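PDB 1X0G: IscA from Thermosynechococcus elongatus, which binds a [2Fe-2S] cluster and probably serves as a scaffold on which iron-sulfur clusters are assembled. Local coordinates for residues V2-A8 / G76-Y81; R41-A45 / F90-N94; A26-Q31 / G61-A67. One frame throughout, in Å; residues are numbered along the deposited sequence.

In the fold
Starting at the N terminus, strand 3-4 pairs with strand 78-82 in contact 1, which closes the longest loop of the three, 67 residues between its segments. Within that loop lies the whole of contact 3, where strand 27-34 takes strand 62-66 as its parallel neighbour. Contact 2 crosses both: its first segment, 41-45, falls inside each of the other loops, and its second, 90-94, comes after them. Contact 1 pairs two strands of the three-stranded sheet and contact 3 two of the larger one, while contact 2 joins the sheets across the core. Val2 and Leu4 of contact 1 pack on Ile64 of contact 3, and Leu44 of contact 2 packs on Ile30.

Contact 1. Residues V2-A8 / G76-Y81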
loop_
_atom_site.group_PDB
_atom_site.type_symbol
_atom_site.label_atom_id
_atom_site.label_comp_id
_atom_site.label_asym_id
_atom_site.label_seq_id
_atom_site.Cartn_x
_atom_site.Cartn_y
_atom_site.Cartn_z
ATOM N N VAL C 2 -19.082 5.071 16.751
ATOM C CA VAL C 2 -18.148 6.156 17.062
ATOM C C VAL C 2 -18.438 7.046 18.264
ATOM O O VAL C 2 -19.371 7.823 18.290
ATOM C CB VAL C 2 -17.847 6.983 15.860
ATOM C CG1 VAL C 2 -16.890 8.089 16.212
ATOM C CG2 VAL C 2 -17.204 6.069 14.893
ATOM N N GLU C 3 -17.545 6.967 19.231
ATOM C CA GLU C 3 -17.757 7.645 20.463
ATOM C C GLU C 3 -16.575 8.501 20.859
ATOM O O GLU C 3 -15.427 8.096 20.709
ATOM C CB GLU C 3 -18.031 6.600 21.525
ATOM C CG GLU C 3 -19.433 6.064 21.463
ATOM C CD GLU C 3 -19.828 5.520 22.793
ATOM O OE1 GLU C 3 -18.884 5.248 23.609
ATOM O OE2 GLU C 3 -21.061 5.382 23.026
ATOM N N LEU C 4 -16.864 9.684 21.389
ATOM C CA LEU C 4 -15.826 10.506 21.971
ATOM C C LEU C 4 -15.971 10.641 23.445
ATOM O O LEU C 4 -17.086 10.888 23.943
ATOM C CB LEU C 4 -15.832 11.875 21.357
ATOM C CG LEU C 4 -14.891 11.729 20.172
ATOM C CD1 LEU C 4 -15.746 11.399 18.980
ATOM C CD2 LEU C 4 -14.113 12.984 19.943
ATOM N N THR C 5 -14.848 10.494 24.142
ATOM C CA THR C 5 -14.826 10.754 25.569
ATOM C C THR C 5 -14.801 12.241 25.745
ATOM O O THR C 5 -14.264 12.932 24.887
ATOM C CB THR C 5 -13.600 10.200 26.224
ATOM O OG1 THR C 5 -12.442 10.799 25.607
ATOM C CG2 THR C 5 -13.609 8.700 26.084
ATOM N N PRO C 6 -15.381 12.746 26.838
ATOM C CA PRO C 6 -15.279 14.187 27.067
ATOM C C PRO C 6 -13.813 14.606 27.037
ATOM O O PRO C 6 -13.485 15.605 26.434
ATOM C CB PRO C 6 -15.883 14.374 28.462
ATOM C CG PRO C 6 -16.785 13.255 28.601
ATOM C CD PRO C 6 -16.144 12.085 27.901
ATOM N N ALA C 7 -12.927 13.819 27.624
ATOM C CA ALA C 7 -11.500 14.100 27.499
ATOM C C ALA C 7 -11.101 14.458 26.034
ATOM O O ALA C 7 -10.613 15.586 25.774
ATOM C CB ALA C 7 -10.639 12.937 28.110
ATOM N N ALA C 8 -11.354 13.548 25.081
ATOM C CA ALA C 8 -11.211 13.889 23.627
ATOM C C ALA C 8 -12.005 15.192 23.165
ATOM O O ALA C 8 -11.475 16.063 22.489
ATOM C CB ALA C 8 -11.520 12.694 22.793
ATOM N N GLY C 76 -18.178 1.886 15.397
ATOM C CA GLY C 76 -17.992 1.647 16.836
ATOM C C GLY C 76 -16.635 2.032 17.447
ATOM O O GLY C 76 -16.359 1.795 18.636
ATOM N N LEU C 77 -15.774 2.651 16.662
ATOM C CA LEU C 77 -14.594 3.242 17.234
ATOM C C LEU C 77 -15.009 4.135 18.415
ATOM O O LEU C 77 -16.029 4.837 18.382
ATOM C CB LEU C 77 -13.943 4.120 16.200
ATOM C CG LEU C 77 -12.651 4.744 16.584
ATOM C CD1 LEU C 77 -11.654 3.602 16.579
ATOM C CD2 LEU C 77 -12.335 5.782 15.504
ATOM N N ARG C 78 -14.178 4.075 19.444
ATOM C CA ARG C 78 -14.204 5.032 20.502
ATOM C C ARG C 78 -12.814 5.652 20.551
ATOM O O ARG C 78 -11.770 4.964 20.456
ATOM C CB ARG C 78 -14.539 4.374 21.852
ATOM C CG ARG C 78 -15.861 3.580 21.849
ATOM C CD ARG C 78 -16.099 2.904 23.185
ATOM N NE ARG C 78 -14.894 2.230 23.668
ATOM C CZ ARG C 78 -14.014 2.758 24.533
ATOM N NH1 ARG C 78 -14.183 3.999 25.007
ATOM N NH2 ARG C 78 -12.946 2.049 24.910
ATOM N N VAL C 79 -12.832 6.964 20.735
ATOM C CA VAL C 79 -11.667 7.776 20.650
ATOM C C VAL C 79 -11.591 8.437 22.002
ATOM O O VAL C 79 -12.588 9.007 22.479
ATOM C CB VAL C 79 -11.863 8.878 19.542
ATOM C CG1 VAL C 79 -10.776 9.928 19.622
ATOM C CG2 VAL C 79 -11.936 8.275 18.140
ATOM N N ASP C 80 -10.404 8.395 22.607
ATOM C CA ASP C 80 -10.166 8.984 23.918
ATOM C C ASP C 80 -8.978 9.940 23.733
ATOM O O ASP C 80 -8.277 9.889 22.706
ATOM C CB ASP C 80 -9.748 7.843 24.782
ATOM C CG ASP C 80 -9.740 8.160 26.246
ATOM O OD1 ASP C 80 -10.351 9.146 26.732
ATOM O OD2 ASP C 80 -9.104 7.349 26.944
ATOM N N TYR C 81 -8.736 10.812 24.698
ATOM C CA TYR C 81 -7.518 11.569 24.660
ATOM C C TYR C 81 -6.794 11.426 26.002
ATOM O O TYR C 81 -7.417 11.657 27.002
ATOM C CB TYR C 81 -7.828 13.019 24.369
ATOM C CG TYR C 81 -6.588 13.881 24.257
ATOM C CD1 TYR C 81 -5.804 13.889 23.102
ATOM C CD2 TYR C 81 -6.201 14.718 25.316
ATOM C CE1 TYR C 81 -4.661 14.726 22.985
ATOM C CE2 TYR C 81 -5.051 15.532 25.200
ATOM C CZ TYR C 81 -4.307 15.506 24.014
ATOM O OH TYR C 81 -3.203 16.278 23.923
#
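Val79 N donates to Glu3 O at 2.8 Å, nearly in line with the carbonyl, and Thr5 N reaches Val79 O over a longer 3.2 Å. Glu3 N also donates to Leu77 O, although the position of that oxygen is less certain.

Among the side chains, Thr5 makes the polar link. Its OG1 sits between the backbone N and the carbonyl carbon (chi1 59°), from where it gives its hydrogen at 2.9 Å to Asp80 OD1, which takes it on its anti lone pair. The same OG1 accepts from Ala8 N at 3.0 Å. Threonine thus serves as the N-cap of helix 6-15 while tying the helix start to the strand. In the fold, this is a short parallel pair at the edge of a mixed three-stranded sheet, strand 78-82 in the middle and strand 89-93 on its far side.

Apolar contacts fill one face: Leu4 CG lies 4.2 Å from Val79 CB, and small Ala8 lets its CA come within 3.6 Å of Tyr81 CB. The Tyr81 hydroxyl, meanwhile, bonds to Gly87 O. On the other face Glu3 and Arg78 run side by side; their aliphatic parts touch, Glu3 CB to Arg78 CG at 3.7 Å, but Glu3 OE1 and Arg78 NE stay 5.0 Å apart, so any attraction between the charges is probably weak and long-range; they form no salt bridge.

Contact 2. Residues R41-A45 / F90-N94; sequences RYDLA and FRFHN
Tyr42 lays its ring flat over the ring of Phe92, the planes only 7° apart and the centroids 3.9 Å from each other. The two side chains slide past one another in opposite directions, so that Tyr42 CD1 stands over the centre of the Phe92 ring while Tyr42 CB meets the same face as a CH-pi contact. Beyond the stack, Tyr42 OH accepts from Asn94 ND2 at 3.2 Å, with the oxygen 18° out of the amide plane. That amide is also anchored through OD1 to Asn96 N and ND2 to Leu73 O. With CG anti to the carbonyl carbon (chi1 -73°), Leu44 sends CD1 to the edge of Phe92 at CZ (3.6 Å) and over one face of Phe90, 4.0 Å from Phe90 CD1. An alanine in place of Tyr42 is likely to leave a face of Phe92 without its stacking partner and Asn94 ND2 without this acceptor. Phe107 also stacks on Tyr42, and Met86 of the second subunit packs on both Tyr42 and Phe92. The axes of segments 41-45 and 90-93 approach to 10.1 Å, facing each other across an aromatic core between two sheets, with the Tyr42 side chain about 9 Å from the [2Fe-2S] cluster.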
loop_
_atom_site.group_PDB
_atom_site.type_symbol
_atom_site.label_atom_id
_atom_site.label_comp_id
_atom_site.label_asym_id
_atom_site.label_seq_id
_atom_site.Cartn_x
_atom_site.Cartn_y
_atom_site.Cartn_z
ATOM N N ARG C 41 -3.585 3.614 9.296
ATOM C CA ARG C 41 -3.417 4.627 10.340
ATOM C C ARG C 41 -4.698 5.392 10.357
ATOM O O ARG C 41 -5.297 5.626 9.295
ATOM C CB ARG C 41 -2.312 5.557 9.924
ATOM C CG ARG C 41 -1.529 6.359 11.015
ATOM C CD ARG C 41 -1.466 7.742 10.428
ATOM N NE ARG C 41 -1.171 8.917 11.253
ATOM C CZ ARG C 41 -0.109 9.051 12.058
ATOM N NH1 ARG C 41 0.764 8.021 12.252
ATOM N NH2 ARG C 41 0.075 10.234 12.694
ATOM N N TYR C 42 -5.183 5.745 11.540
ATOM C CA TYR C 42 -6.276 6.700 11.613
ATOM C C TYR C 42 -5.829 8.029 11.121
ATOM O O TYR C 42 -4.619 8.430 11.263
ATOM C CB TYR C 42 -6.646 6.962 13.029
ATOM C CG TYR C 42 -7.133 5.775 13.664
ATOM C CD1 TYR C 42 -6.292 5.018 14.440
ATOM C CD2 TYR C 42 -8.450 5.376 13.472
ATOM C CE1 TYR C 42 -6.707 3.841 14.962
ATOM C CE2 TYR C 42 -8.886 4.189 14.033
ATOM C CZ TYR C 42 -7.991 3.427 14.753
ATOM O OH TYR C 42 -8.412 2.281 15.311
ATOM N N ASP C 43 -6.778 8.767 10.585
ATOM C CA ASP C 43 -6.482 10.135 10.222
ATOM C C ASP C 43 -7.609 11.078 10.671
ATOM O O ASP C 43 -8.840 10.934 10.304
ATOM C CB ASP C 43 -6.249 10.215 8.737
ATOM C CG ASP C 43 -6.104 11.634 8.284
ATOM O OD1 ASP C 43 -4.990 11.975 7.817
ATOM O OD2 ASP C 43 -7.073 12.449 8.449
ATOM N N LEU C 44 -7.202 12.064 11.444
ATOM C CA LEU C 44 -8.138 12.946 12.026
ATOM C C LEU C 44 -7.941 14.333 11.543
ATOM O O LEU C 44 -6.865 14.851 11.629
ATOM C CB LEU C 44 -7.887 12.946 13.496
ATOM C CG LEU C 44 -8.336 11.688 14.242
ATOM C CD1 LEU C 44 -7.887 11.762 15.712
ATOM C CD2 LEU C 44 -9.867 11.437 14.186
ATOM N N ALA C 45 -8.983 14.973 11.085
ATOM C CA ALA C 45 -8.873 16.376 10.735
ATOM C C ALA C 45 -10.074 17.173 11.270
ATOM O O ALA C 45 -11.200 16.695 11.343
ATOM C CB ALA C 45 -8.796 16.487 9.306
ATOM N N PHE C 90 -4.446 11.229 21.164
ATOM C CA PHE C 90 -5.668 10.448 21.014
ATOM C C PHE C 90 -5.391 8.998 21.128
ATOM O O PHE C 90 -4.319 8.582 20.766
ATOM C CB PHE C 90 -6.302 10.746 19.671
ATOM C CG PHE C 90 -6.770 12.137 19.598
ATOM C CD1 PHE C 90 -5.983 13.114 18.983
ATOM C CD2 PHE C 90 -7.946 12.514 20.276
ATOM C CE1 PHE C 90 -6.396 14.440 19.006
ATOM C CE2 PHE C 90 -8.405 13.837 20.248
ATOM C CZ PHE C 90 -7.631 14.801 19.633
ATOM N N ARG C 91 -6.359 8.256 21.665
ATOM C CA ARG C 91 -6.288 6.807 21.771
ATOM C C ARG C 91 -7.459 6.332 21.067
ATOM O O ARG C 91 -8.481 6.975 21.119
ATOM C CB ARG C 91 -6.486 6.321 23.218
ATOM C CG ARG C 91 -5.273 6.267 24.054
ATOM C CD ARG C 91 -4.133 5.384 23.476
ATOM N NE ARG C 91 -3.034 5.445 24.447
ATOM C CZ ARG C 91 -2.162 6.456 24.533
ATOM N NH1 ARG C 91 -2.237 7.465 23.650
ATOM N NH2 ARG C 91 -1.229 6.453 25.502
ATOM N N PHE C 92 -7.356 5.152 20.493
ATOM C CA PHE C 92 -8.470 4.567 19.765
ATOM C C PHE C 92 -8.773 3.172 20.180
ATOM O O PHE C 92 -7.895 2.347 20.313
ATOM C CB PHE C 92 -8.063 4.475 18.337
ATOM C CG PHE C 92 -7.806 5.783 17.745
ATOM C CD1 PHE C 92 -6.531 6.336 17.782
ATOM C CD2 PHE C 92 -8.838 6.514 17.190
ATOM C CE1 PHE C 92 -6.292 7.596 17.212
ATOM C CE2 PHE C 92 -8.580 7.792 16.611
ATOM C CZ PHE C 92 -7.336 8.307 16.612
ATOM N N HIS C 93 -10.027 2.878 20.348
ATOM C CA HIS C 93 -10.361 1.542 20.682
ATOM C C HIS C 93 -11.301 1.174 19.550
ATOM O O HIS C 93 -12.384 1.760 19.409
ATOM C CB HIS C 93 -11.025 1.511 22.050
ATOM C CG HIS C 93 -10.187 2.130 23.123
ATOM N ND1 HIS C 93 -9.193 1.435 23.781
ATOM C CD2 HIS C 93 -10.198 3.378 23.662
ATOM C CE1 HIS C 93 -8.627 2.231 24.673
ATOM N NE2 HIS C 93 -9.209 3.417 24.613
ATOM N N ASN C 94 -10.860 0.238 18.724
ATOM C CA ASN C 94 -11.548 -0.084 17.513
ATOM C C ASN C 94 -11.927 -1.538 17.578
ATOM O O ASN C 94 -11.071 -2.408 17.502
ATOM C CB ASN C 94 -10.615 0.188 16.359
ATOM C CG ASN C 94 -11.261 -0.040 15.011
ATOM O OD1 ASN C 94 -12.397 -0.513 14.911
ATOM N ND2 ASN C 94 -10.528 0.342 13.937
#

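Contact 3. Residues A26-Q31 / G61-A67; sequences AILRIQ and GWTIAIA
With chi1 at -89°, the indole of Trp62 turns back toward Ala26, whose CB lies over one face, 3.6 Å from the centroid of the six-membered ring, as a CH-pi contact. Ile30 and Ile66 both hold CG1 anti to the carbonyl carbon (chi1 -53° and -50°) and run side by side, Ile30 CD1 to Ile66 CD1 at 3.9 Å. The segments are parallel neighbours in a mixed beta sheet, linked by a ladder in which the strands alternately donate: Thr63 N to Ala26 O, Leu28 N to Thr63 O, Ala65 N to Leu28 O (2.8 Å), Ile30 N to Ala65 O and Ala67 N to Ile30 O. Leu28, Ile30, Ile64 and Ile66 make one face oily, which suits its place against helices 6-15 and 71-74. On the other face, beta-branched Ile27 and Thr63 lie alongside, Ile27 CG1 to Thr63 CB at 3.5 Å, while Thr63 OG1 bonds to Gln58. Small Ala65 and Ala67 suit the neighbourhood of the long Arg29, which forms a salt bridge with Asp54. Gln31 OE1 receives Arg29 NH1 at 3.1 Å near the guanidinium plane of Arg29, but NH1 stands well above the carbonyl plane of Gln31, not on a lone pair.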
loop_
_atom_site.group_PDB
_atom_site.type_symbol
_atom_site.label_atom_id
_atom_site.label_comp_id
_atom_site.label_asym_id
_atom_site.label_seq_id
_atom_site.Cartn_x
_atom_site.Cartn_y
_atom_site.Cartn_z
ATOM N N ALA C 26 -17.533 22.743 14.778
ATOM C CA ALA C 26 -17.230 21.567 15.588
ATOM C C ALA C 26 -17.446 20.317 14.694
ATOM O O ALA C 26 -18.434 19.567 14.873
ATOM C CB ALA C 26 -18.059 21.535 16.894
ATOM N N ILE C 27 -16.551 20.163 13.697
ATOM C CA ILE C 27 -16.506 18.949 12.877
ATOM C C ILE C 27 -15.150 18.202 12.834
ATOM O O ILE C 27 -14.106 18.744 12.458
ATOM C CB ILE C 27 -17.121 19.115 11.485
ATOM C CG1 ILE C 27 -18.563 19.604 11.597
ATOM C CG2 ILE C 27 -17.242 17.781 10.868
ATOM C CD1 ILE C 27 -19.037 20.655 10.526
ATOM N N LEU C 28 -15.214 16.953 13.255
ATOM C CA LEU C 28 -14.081 16.100 13.281
ATOM C C LEU C 28 -14.289 15.055 12.271
ATOM O O LEU C 28 -15.249 14.308 12.336
ATOM C CB LEU C 28 -13.994 15.367 14.598
ATOM C CG LEU C 28 -12.874 14.325 14.691
ATOM C CD1 LEU C 28 -11.563 15.062 14.595
ATOM C CD2 LEU C 28 -12.921 13.545 16.043
ATOM N N ARG C 29 -13.356 14.962 11.357
ATOM C CA ARG C 29 -13.517 14.045 10.277
ATOM C C ARG C 29 -12.498 12.989 10.474
ATOM O O ARG C 29 -11.320 13.289 10.695
ATOM C CB ARG C 29 -13.347 14.755 8.973
ATOM C CG ARG C 29 -13.323 13.833 7.819
ATOM C CD ARG C 29 -13.577 14.592 6.559
ATOM N NE ARG C 29 -14.253 13.756 5.570
ATOM C CZ ARG C 29 -13.612 12.858 4.833
ATOM N NH1 ARG C 29 -12.287 12.727 5.024
ATOM N NH2 ARG C 29 -14.273 12.082 3.954
ATOM N N ILE C 30 -12.980 11.750 10.519
ATOM C CA ILE C 30 -12.150 10.567 10.662
ATOM C C ILE C 30 -12.135 9.735 9.370
ATOM O O ILE C 30 -13.168 9.542 8.643
ATOM C CB ILE C 30 -12.644 9.707 11.767
ATOM C CG1 ILE C 30 -12.776 10.504 13.018
ATOM C CG2 ILE C 30 -11.593 8.651 12.207
ATOM C CD1 ILE C 30 -13.198 9.559 14.140
ATOM N N GLN C 31 -10.927 9.304 9.035
ATOM C CA GLN C 31 -10.761 8.401 7.893
ATOM C C GLN C 31 -9.520 7.552 8.218
ATOM O O GLN C 31 -8.943 7.769 9.314
ATOM C CB GLN C 31 -10.686 9.184 6.604
ATOM C CG GLN C 31 -9.368 9.715 6.228
ATOM C CD GLN C 31 -9.420 10.486 4.926
ATOM O OE1 GLN C 31 -10.418 10.433 4.200
ATOM N NE2 GLN C 31 -8.375 11.238 4.632
ATOM N N GLY C 61 -22.290 18.151 21.291
ATOM C CA GLY C 61 -22.228 19.415 20.562
ATOM C C GLY C 61 -21.127 19.386 19.515
ATOM O O GLY C 61 -20.605 20.447 19.142
ATOM N N TRP C 62 -20.749 18.177 19.085
ATOM C CA TRP C 62 -19.724 17.980 18.074
ATOM C C TRP C 62 -20.161 17.068 17.004
ATOM O O TRP C 62 -20.631 15.966 17.273
ATOM C CB TRP C 62 -18.477 17.348 18.651
ATOM C CG TRP C 62 -17.601 18.349 19.125
ATOM C CD1 TRP C 62 -17.728 19.042 20.272
ATOM C CD2 TRP C 62 -16.453 18.855 18.462
ATOM N NE1 TRP C 62 -16.714 19.947 20.388
ATOM C CE2 TRP C 62 -15.918 19.869 19.283
ATOM C CE3 TRP C 62 -15.814 18.546 17.260
ATOM C CZ2 TRP C 62 -14.772 20.583 18.953
ATOM C CZ3 TRP C 62 -14.663 19.261 16.922
ATOM C CH2 TRP C 62 -14.159 20.278 17.770
ATOM N N THR C 63 -19.922 17.488 15.771
ATOM C CA THR C 63 -20.197 16.626 14.631
ATOM C C THR C 63 -19.018 15.729 14.264
ATOM O O THR C 63 -17.866 16.168 14.147
ATOM C CB THR C 63 -20.661 17.419 13.421
ATOM O OG1 THR C 63 -21.586 18.461 13.844
ATOM C CG2 THR C 63 -21.325 16.468 12.443
ATOM N N ILE C 64 -19.314 14.450 14.103
ATOM C CA ILE C 64 -18.275 13.519 13.828
ATOM C C ILE C 64 -18.520 12.842 12.528
ATOM O O ILE C 64 -19.535 12.177 12.347
ATOM C CB ILE C 64 -18.147 12.525 14.921
ATOM C CG1 ILE C 64 -17.447 13.164 16.122
ATOM C CG2 ILE C 64 -17.235 11.417 14.467
ATOM C CD1 ILE C 64 -18.346 13.864 17.107
ATOM N N ALA C 65 -17.574 13.025 11.608
ATOM C CA ALA C 65 -17.754 12.603 10.218
ATOM C C ALA C 65 -16.821 11.432 9.889
ATOM O O ALA C 65 -15.583 11.572 9.952
ATOM C CB ALA C 65 -17.477 13.733 9.351
ATOM N N ILE C 66 -17.400 10.285 9.550
ATOM C CA ILE C 66 -16.602 9.143 9.179
ATOM C C ILE C 66 -16.609 8.996 7.667
ATOM O O ILE C 66 -17.687 8.965 7.047
ATOM C CB ILE C 66 -17.225 7.874 9.791
ATOM C CG1 ILE C 66 -17.513 8.050 11.292
ATOM C CG2 ILE C 66 -16.323 6.616 9.562
ATOM C CD1 ILE C 66 -16.262 8.142 12.153
ATOM N N ALA C 67 -15.438 8.901 7.044
ATOM C CA ALA C 67 -15.374 8.698 5.579
ATOM C C ALA C 67 -16.050 7.404 5.192
ATOM O O ALA C 67 -15.711 6.363 5.712
ATOM C CB ALA C 67 -13.983 8.600 5.191
#